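Local coordinates for 3-oxoacyl-[acyl-carrier-protein] synthase, mitochondrial (Arabidopsis thaliana, PDB 2IX4) that catalyses the condensation step of mitochondrial fatty acid synthesis, extending acyl chains by two carbons taken from malonyl-ACP, and works as a homodimer, at residues A[44-47]-A[48-51]; A[308-311]-A[312-315]; A[392-395]-A[396-400]. All coordinates share one frame; numbering follows the deposited sequence.

Contact 1: A[44-47]-A[48-51]; sequences SFDE and ETKL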
loop_
_atom_site.group_PDB
_atom_site.type_symbol
_atom_site.label_atom_id
_atom_site.label_comp_id
_atom_site.label_asym_id
_atom_site.label_seq_id
_atom_site.Cartn_x
_atom_site.Cartn_y
_atom_site.Cartn_z
ATOM N N SER A 44 -7.082 26.318 -8.862
ATOM C CA SER A 44 -7.959 26.936 -7.862
ATOM C C SER A 44 -7.310 28.106 -7.112
ATOM O O SER A 44 -7.946 28.725 -6.255
ATOM C CB SER A 44 -8.462 25.884 -6.866
ATOM O OG SER A 44 -7.404 25.389 -6.060
ATOM N N PHE A 45 -6.053 28.401 -7.433
ATOM C CA PHE A 45 -5.333 29.515 -6.811
ATOM C C PHE A 45 -5.201 30.690 -7.781
ATOM O O PHE A 45 -5.237 30.500 -9.000
ATOM C CB PHE A 45 -3.948 29.066 -6.343
ATOM C CG PHE A 45 -3.974 28.086 -5.202
ATOM C CD1 PHE A 45 -4.085 26.718 -5.442
ATOM C CD2 PHE A 45 -3.866 28.530 -3.885
ATOM C CE1 PHE A 45 -4.101 25.802 -4.387
ATOM C CE2 PHE A 45 -3.880 27.623 -2.823
ATOM C CZ PHE A 45 -4.000 26.257 -3.076
ATOM N N ASP A 46 -5.044 31.899 -7.243
ATOM C CA ASP A 46 -4.849 33.075 -8.096
ATOM C C ASP A 46 -3.440 33.106 -8.703
ATOM O O ASP A 46 -2.544 32.392 -8.245
ATOM C CB ASP A 46 -5.208 34.382 -7.365
ATOM C CG ASP A 46 -4.293 34.688 -6.185
ATOM O OD1 ASP A 46 -3.133 34.232 -6.164
ATOM O OD2 ASP A 46 -4.735 35.422 -5.276
ATOM N N GLU A 47 -3.255 33.920 -9.740
ATOM C CA GLU A 47 -1.986 33.978 -10.469
ATOM C C GLU A 47 -0.800 34.407 -9.602
ATOM O O GLU A 47 0.301 33.886 -9.763
ATOM C CB GLU A 47 -2.103 34.883 -11.701
ATOM C CG GLU A 47 -2.948 34.295 -12.837
ATOM C CD GLU A 47 -2.411 32.969 -13.362
ATOM O OE1 GLU A 47 -1.201 32.890 -13.680
ATOM O OE2 GLU A 47 -3.205 32.007 -13.467
ATOM N N GLU A 48 -1.032 35.344 -8.687
ATOM C CA GLU A 48 0.014 35.828 -7.779
ATOM C C GLU A 48 0.542 34.707 -6.879
ATOM O O GLU A 48 1.740 34.640 -6.605
ATOM C CB GLU A 48 -0.502 36.994 -6.933
ATOM C CG GLU A 48 0.584 37.820 -6.243
ATOM C CD GLU A 48 1.201 38.881 -7.150
ATOM O OE1 GLU A 48 1.874 38.518 -8.147
ATOM O OE2 GLU A 48 1.024 40.085 -6.852
ATOM N N THR A 49 -0.361 33.836 -6.429
ATOM C CA THR A 49 0.003 32.675 -5.617
ATOM C C THR A 49 0.750 31.635 -6.459
ATOM O O THR A 49 1.746 31.077 -6.001
ATOM C CB THR A 49 -1.238 32.057 -4.919
ATOM O OG1 THR A 49 -1.909 33.073 -4.164
ATOM C CG2 THR A 49 -0.843 30.919 -3.975
ATOM N N LYS A 50 0.272 31.393 -7.681
ATOM C CA LYS A 50 0.962 30.527 -8.646
ATOM C C LYS A 50 2.399 30.993 -8.879
ATOM O O LYS A 50 3.343 30.207 -8.750
ATOM C CB LYS A 50 0.236 30.512 -9.991
ATOM C CG LYS A 50 -1.038 29.693 -10.044
ATOM C CD LYS A 50 -1.587 29.723 -11.467
ATOM C CE LYS A 50 -2.989 29.173 -11.546
ATOM N NZ LYS A 50 -3.528 29.291 -12.935
ATOM N N LEU A 51 2.546 32.273 -9.222
ATOM C CA LEU A 51 3.854 32.875 -9.491
ATOM C C LEU A 51 4.793 32.753 -8.295
ATOM O O LEU A 51 5.933 32.314 -8.448
ATOM C CB LEU A 51 3.714 34.343 -9.919
ATOM C CG LEU A 51 3.207 34.649 -11.336
ATOM C CD1 LEU A 51 2.756 36.103 -11.446
ATOM C CD2 LEU A 51 4.251 34.335 -12.399
#

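Contact 2: A[308-311]-A[312-315]; sequences GLCP and NQID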
loop_
_atom_site.group_PDB
_atom_site.type_symbol
_atom_site.label_atom_id
_atom_site.label_comp_id
_atom_site.label_asym_id
_atom_site.label_seq_id
_atom_site.Cartn_x
_atom_site.Cartn_y
_atom_site.Cartn_z
ATOM N N GLY A 308 17.070 -20.013 -8.981
ATOM C CA GLY A 308 18.034 -21.105 -9.077
ATOM C C GLY A 308 19.167 -20.791 -10.037
ATOM O O GLY A 308 19.841 -21.699 -10.527
ATOM N N LEU A 309 19.376 -19.501 -10.300
ATOM C CA LEU A 309 20.404 -19.043 -11.233
ATOM C C LEU A 309 21.607 -18.452 -10.511
ATOM O O LEU A 309 21.474 -17.883 -9.423
ATOM C CB LEU A 309 19.828 -18.014 -12.213
ATOM C CG LEU A 309 18.756 -18.495 -13.198
ATOM C CD1 LEU A 309 18.088 -17.322 -13.890
ATOM C CD2 LEU A 309 19.322 -19.475 -14.220
ATOM N N CYS A 310 22.775 -18.603 -11.130
ATOM C CA CYS A 310 24.014 -18.007 -10.639
ATOM C C CYS A 310 24.139 -16.572 -11.163
ATOM O O CYS A 310 23.543 -16.240 -12.195
ATOM C CB CYS A 310 25.215 -18.845 -11.088
ATOM S SG CYS A 310 25.285 -20.496 -10.355
ATOM N N PRO A 311 24.900 -15.714 -10.451
ATOM C CA PRO A 311 25.122 -14.339 -10.910
ATOM C C PRO A 311 25.574 -14.252 -12.373
ATOM O O PRO A 311 25.089 -13.388 -13.111
ATOM C CB PRO A 311 26.227 -13.838 -9.975
ATOM C CG PRO A 311 26.021 -14.605 -8.728
ATOM C CD PRO A 311 25.577 -15.972 -9.164
ATOM N N ASN A 312 26.469 -15.150 -12.785
ATOM C CA ASN A 312 27.006 -15.159 -14.152
ATOM C C ASN A 312 25.981 -15.495 -15.247
ATOM O O ASN A 312 26.266 -15.351 -16.440
ATOM C CB ASN A 312 28.238 -16.073 -14.254
ATOM C CG ASN A 312 27.943 -17.519 -13.867
ATOM O OD1 ASN A 312 26.955 -18.111 -14.307
ATOM N ND2 ASN A 312 28.818 -18.100 -13.052
ATOM N N GLN A 313 24.797 -15.941 -14.832
ATOM C CA GLN A 313 23.721 -16.282 -15.763
ATOM C C GLN A 313 22.755 -15.121 -16.011
ATOM O O GLN A 313 21.741 -15.288 -16.690
ATOM C CB GLN A 313 22.963 -17.522 -15.281
ATOM C CG GLN A 313 23.734 -18.827 -15.460
ATOM C CD GLN A 313 23.044 -20.010 -14.807
ATOM O OE1 GLN A 313 22.865 -20.047 -13.590
ATOM N NE2 GLN A 313 22.664 -20.992 -15.618
ATOM N N ILE A 314 23.082 -13.947 -15.473
ATOM C CA ILE A 314 22.247 -12.758 -15.646
ATOM C C ILE A 314 22.794 -11.876 -16.766
ATOM O O ILE A 314 23.921 -11.386 -16.699
ATOM C CB ILE A 314 22.081 -11.955 -14.321
ATOM C CG1 ILE A 314 21.540 -12.849 -13.195
ATOM C CG2 ILE A 314 21.186 -10.729 -14.522
ATOM C CD1 ILE A 314 20.244 -13.599 -13.518
ATOM N N ASP A 315 21.977 -11.687 -17.797
ATOM C CA ASP A 315 22.394 -10.966 -18.993
ATOM C C ASP A 315 22.268 -9.452 -18.855
ATOM O O ASP A 315 23.168 -8.715 -19.266
ATOM C CB ASP A 315 21.605 -11.453 -20.215
ATOM C CG ASP A 315 21.966 -12.870 -20.618
ATOM O OD1 ASP A 315 23.049 -13.361 -20.232
ATOM O OD2 ASP A 315 21.165 -13.498 -21.335
HETATM O O HOH W 1 22.732 -22.662 -12.218
#

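Contact 3: A[392-395]-A[396-400]; sequences PIFD and KRFMP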
loop_
_atom_site.group_PDB
_atom_site.type_symbol
_atom_site.label_atom_id
_atom_site.label_comp_id
_atom_site.label_asym_id
_atom_site.label_seq_id
_atom_site.Cartn_x
_atom_site.Cartn_y
_atom_site.Cartn_z
ATOM N N PRO A 392 33.672 7.433 -10.672
ATOM C CA PRO A 392 34.976 6.824 -10.373
ATOM C C PRO A 392 34.956 5.321 -10.088
ATOM O O PRO A 392 35.968 4.652 -10.306
ATOM C CB PRO A 392 35.427 7.578 -9.123
ATOM C CG PRO A 392 34.831 8.913 -9.272
ATOM C CD PRO A 392 33.503 8.713 -9.955
ATOM N N ILE A 393 33.831 4.799 -9.602
ATOM C CA ILE A 393 33.690 3.360 -9.355
ATOM C C ILE A 393 33.820 2.545 -10.652
ATOM O O ILE A 393 34.265 1.397 -10.632
ATOM C CB ILE A 393 32.361 3.013 -8.608
ATOM C CG1 ILE A 393 32.449 1.622 -7.966
ATOM C CG2 ILE A 393 31.143 3.124 -9.536
ATOM C CD1 ILE A 393 31.446 1.380 -6.855
ATOM N N PHE A 394 33.449 3.162 -11.771
ATOM C CA PHE A 394 33.464 2.499 -13.067
ATOM C C PHE A 394 34.816 2.602 -13.762
ATOM O O PHE A 394 35.558 3.571 -13.571
ATOM C CB PHE A 394 32.367 3.066 -13.969
ATOM C CG PHE A 394 30.980 2.919 -13.407
ATOM C CD1 PHE A 394 30.231 4.040 -13.072
ATOM C CD2 PHE A 394 30.423 1.657 -13.210
ATOM C CE1 PHE A 394 28.947 3.907 -12.553
ATOM C CE2 PHE A 394 29.143 1.516 -12.689
ATOM C CZ PHE A 394 28.403 2.642 -12.363
ATOM N N ASP A 395 35.131 1.587 -14.562
ATOM C CA ASP A 395 36.337 1.589 -15.384
ATOM C C ASP A 395 36.015 1.105 -16.797
ATOM O O ASP A 395 34.846 0.905 -17.137
ATOM C CB ASP A 395 37.457 0.755 -14.737
ATOM C CG ASP A 395 37.096 -0.722 -14.572
ATOM O OD1 ASP A 395 36.284 -1.260 -15.356
ATOM O OD2 ASP A 395 37.651 -1.357 -13.652
ATOM N N LYS A 396 37.053 0.909 -17.605
ATOM C CA LYS A 396 36.905 0.465 -18.995
ATOM C C LYS A 396 35.968 -0.736 -19.174
ATOM O O LYS A 396 35.210 -0.798 -20.145
ATOM C CB LYS A 396 38.281 0.193 -19.620
ATOM C CG LYS A 396 39.249 -0.608 -18.742
ATOM C CD LYS A 396 40.696 -0.228 -19.038
ATOM C CE LYS A 396 41.678 -1.275 -18.524
ATOM N NZ LYS A 396 41.715 -2.489 -19.395
ATOM N N ARG A 397 36.010 -1.668 -18.224
ATOM C CA ARG A 397 35.201 -2.884 -18.283
ATOM C C ARG A 397 33.877 -2.754 -17.519
ATOM O O ARG A 397 32.801 -2.932 -18.096
ATOM C CB ARG A 397 36.010 -4.086 -17.783
ATOM C CG ARG A 397 37.062 -4.575 -18.773
ATOM C CD ARG A 397 38.118 -5.444 -18.107
ATOM N NE ARG A 397 39.046 -4.656 -17.293
ATOM C CZ ARG A 397 39.179 -4.764 -15.973
ATOM N NH1 ARG A 397 38.451 -5.641 -15.289
ATOM N NH2 ARG A 397 40.052 -3.996 -15.332
ATOM N N PHE A 398 33.967 -2.446 -16.226
ATOM C CA PHE A 398 32.784 -2.262 -15.383
ATOM C C PHE A 398 32.177 -0.881 -15.636
ATOM O O PHE A 398 32.651 0.120 -15.102
ATOM C CB PHE A 398 33.146 -2.459 -13.905
ATOM C CG PHE A 398 31.981 -2.331 -12.965
ATOM C CD1 PHE A 398 30.816 -3.067 -13.168
ATOM C CD2 PHE A 398 32.055 -1.486 -11.864
ATOM C CE1 PHE A 398 29.740 -2.952 -12.298
ATOM C CE2 PHE A 398 30.985 -1.364 -10.990
ATOM C CZ PHE A 398 29.825 -2.098 -11.205
ATOM N N MET A 399 31.128 -0.846 -16.456
ATOM C CA MET A 399 30.602 0.401 -17.013
ATOM C C MET A 399 29.147 0.231 -17.456
ATOM O O MET A 399 28.819 -0.755 -18.118
ATOM C CB MET A 399 31.469 0.821 -18.211
ATOM C CG MET A 399 31.136 2.166 -18.846
ATOM S SD MET A 399 31.526 3.583 -17.796
ATOM C CE MET A 399 33.316 3.613 -17.842
ATOM N N PRO A 400 28.266 1.188 -17.093
ATOM C CA PRO A 400 26.886 1.128 -17.578
ATOM C C PRO A 400 26.801 1.395 -19.078
ATOM O O PRO A 400 27.661 2.088 -19.627
ATOM C CB PRO A 400 26.189 2.248 -16.801
ATOM C CG PRO A 400 27.278 3.208 -16.460
ATOM C CD PRO A 400 28.491 2.358 -16.220
#

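Contact 1: A[44-47]-A[48-51]
The carboxylate of Asp-46 receives Thr-49 on one oxygen, OD1, which takes two donors that approach differently. The backbone amide Thr-49 N comes in nearly along the C-O axis, 2.8 Å from Asp-46 OD1. The hydroxyl Thr-49 OG1 donates from above the carboxylate plane, 36° out of it, and sits 2.6 Å from Asp-46 OD1. Of the other flat groups, the Phe-45 ring has the methyl Thr-49 CG2 oblique to it, 3.9 Å from Phe-45 CD2, and the carboxylate of Glu-47 is approached on the syn side of OE2 by Lys-50 NZ, 26° out of plane.

This is a helix N-cap. Asp-46 stands just before helix 47-55, and its CG is tucked between the backbone N and the carbonyl carbon (chi1 65°), which turns OD1 back over the first turn to collect the amide of Thr-49. Asp-46 O opens the helical bonding with Lys-50 N at 3.0 Å, and Glu-47 O follows by accepting from Leu-51 N. The negative side chain at this end probably also suits the helix dipole.

Within the same first turn, Glu-47 and Lys-50 form a salt bridge, with Lys-50 NZ 2.8 Å from Glu-47 OE2. The lysine runs extended back past the start of the helix, and its CE reaches 3.6 Å from Phe-45 O; the glutamate bends at chi2 to bring its carboxylate over to it.

On the Phe-45 side the capped turn packs against helix 127-138 through Val-131 and Gln-135. The second subunit meets it there too: Thr-49 OG1 also hydrogen-bonds Lys-140 NZ of that subunit, whose Cys-138 and Ile-137 pack on Phe-45 and Thr-49.

Contact 2: A[308-311]-A[312-315]
Gln-313 reaches back to Cys-310 by a simple route: its CG lies beside its own backbone N and opposite the carbonyl carbon (chi1 -74°), and from there the chain runs extended (chi2 172°), carrying the amide to the backbone three residues earlier. Its OE1 then accepts from Cys-310 N at 2.9 Å, an almost straight bond (176° at the hydrogen) with the donor in the plane of the side-chain carbonyl.

The backbone answers in the other direction, for Gln-313 N donates to Cys-310 O at 2.9 Å. Residues 310 and 313 are thus joined twice, once through the main chain and once through the glutamine side chain. The next bond, Ile-314 N to Pro-311 O at 3.1 Å, repeats the three-residue spacing of a short 3-10 turn; in both main-chain bonds the amide sits well above the carbonyl plane.

Carbons of Leu-309 and Cys-310 flank OE1. Leu-309 crosses the Gln-313 side chain at about a right angle, its methyl CD2 3.6 Å from Gln-313 OE1, while Cys-310 CB approaches the same oxygen. Further in, Leu-309 CD1 and Ile-314 CD1 are 4.3 Å apart, a light touch on the buried side.

The turn links helix 294-307 to strand 316-318. Ile-314 and Pro-311 lie on Leu-304 of that helix and on Phe-339 of helix 325-339, and Thr-411 OG1 bonds both Gln-313 O and Asp-315 N.

A water also donates to Gln-313 OE1, at 3.0 Å, and more weakly to Gly-308 O. The flip of the Gln-313 amide rests on the main chain, since NE2 could not accept from Cys-310 N; the water, as a second donor to OE1, is consistent with it.

Contact 3: A[392-395]-A[396-400]
Pro-400 and Phe-394 approach from opposite directions, and the proline CD comes down over the centre of the aromatic ring, 3.6 Å from its centroid and 8° off the normal: a CH-pi contact. On the other face lies Ile-393 CG2, which leaves the ring sandwiched between two aliphatic groups. Phe-398 O sits at the ring edge, near its plane, 3.3 Å from Phe-394 CD2. The Phe-398 ring meets Phe-394 obliquely, with planes 48° apart and Phe-394 CD2 off-centre over one of its faces, while Ile-393 O lies in plane at its edge. Met-399 adds a Met-aromatic contact, its SD oblique to the Phe-394 ring and 5.3 Å from the ring centroid.

These residues form a tight reversal in the loop between strands 380-381 and 405-406. Asp-395 closes it with an Asx turn, in which Arg-397 N donates to Asp-395 OD1 from the anti side at 2.9 Å. A chi1 of 62° folds the carboxylate back over its own backbone, and the same Asp-395 OD1 also accepts from Phe-398 N at 2.7 Å. Asp-395 N in turn donates to Phe-398 O.

Asp-395 OD2 lies over the face of the Arg-397 guanidinium, 3.9 Å from NH2, a long, purely electrostatic pairing. Outside the turn, Phe-239 meets Phe-394 edge-to-face, and Phe-398 rests by Phe-350.

How the contacts relate
Followed from the N terminus, the three contacts come in series; none nests in or crosses another. Contact 1 starts helix 47-55 after the loop from strand 32-34 and sets it at the dimer interface. Contact 2 closes the turn between helix 294-307 and strand 316-318, a strand of the large mixed sheet. Contact 3 closes a bend between strands 380-381 and 405-406. Contacts 2 and 3 lie on the same side of the chain's centre, their own centres about 20 Å apart, and both pack on helix 325-339, which connects them indirectly. Contact 1 is remote, with its centre about 54 Å from that of contact 2 and about 47 Å from that of contact 3.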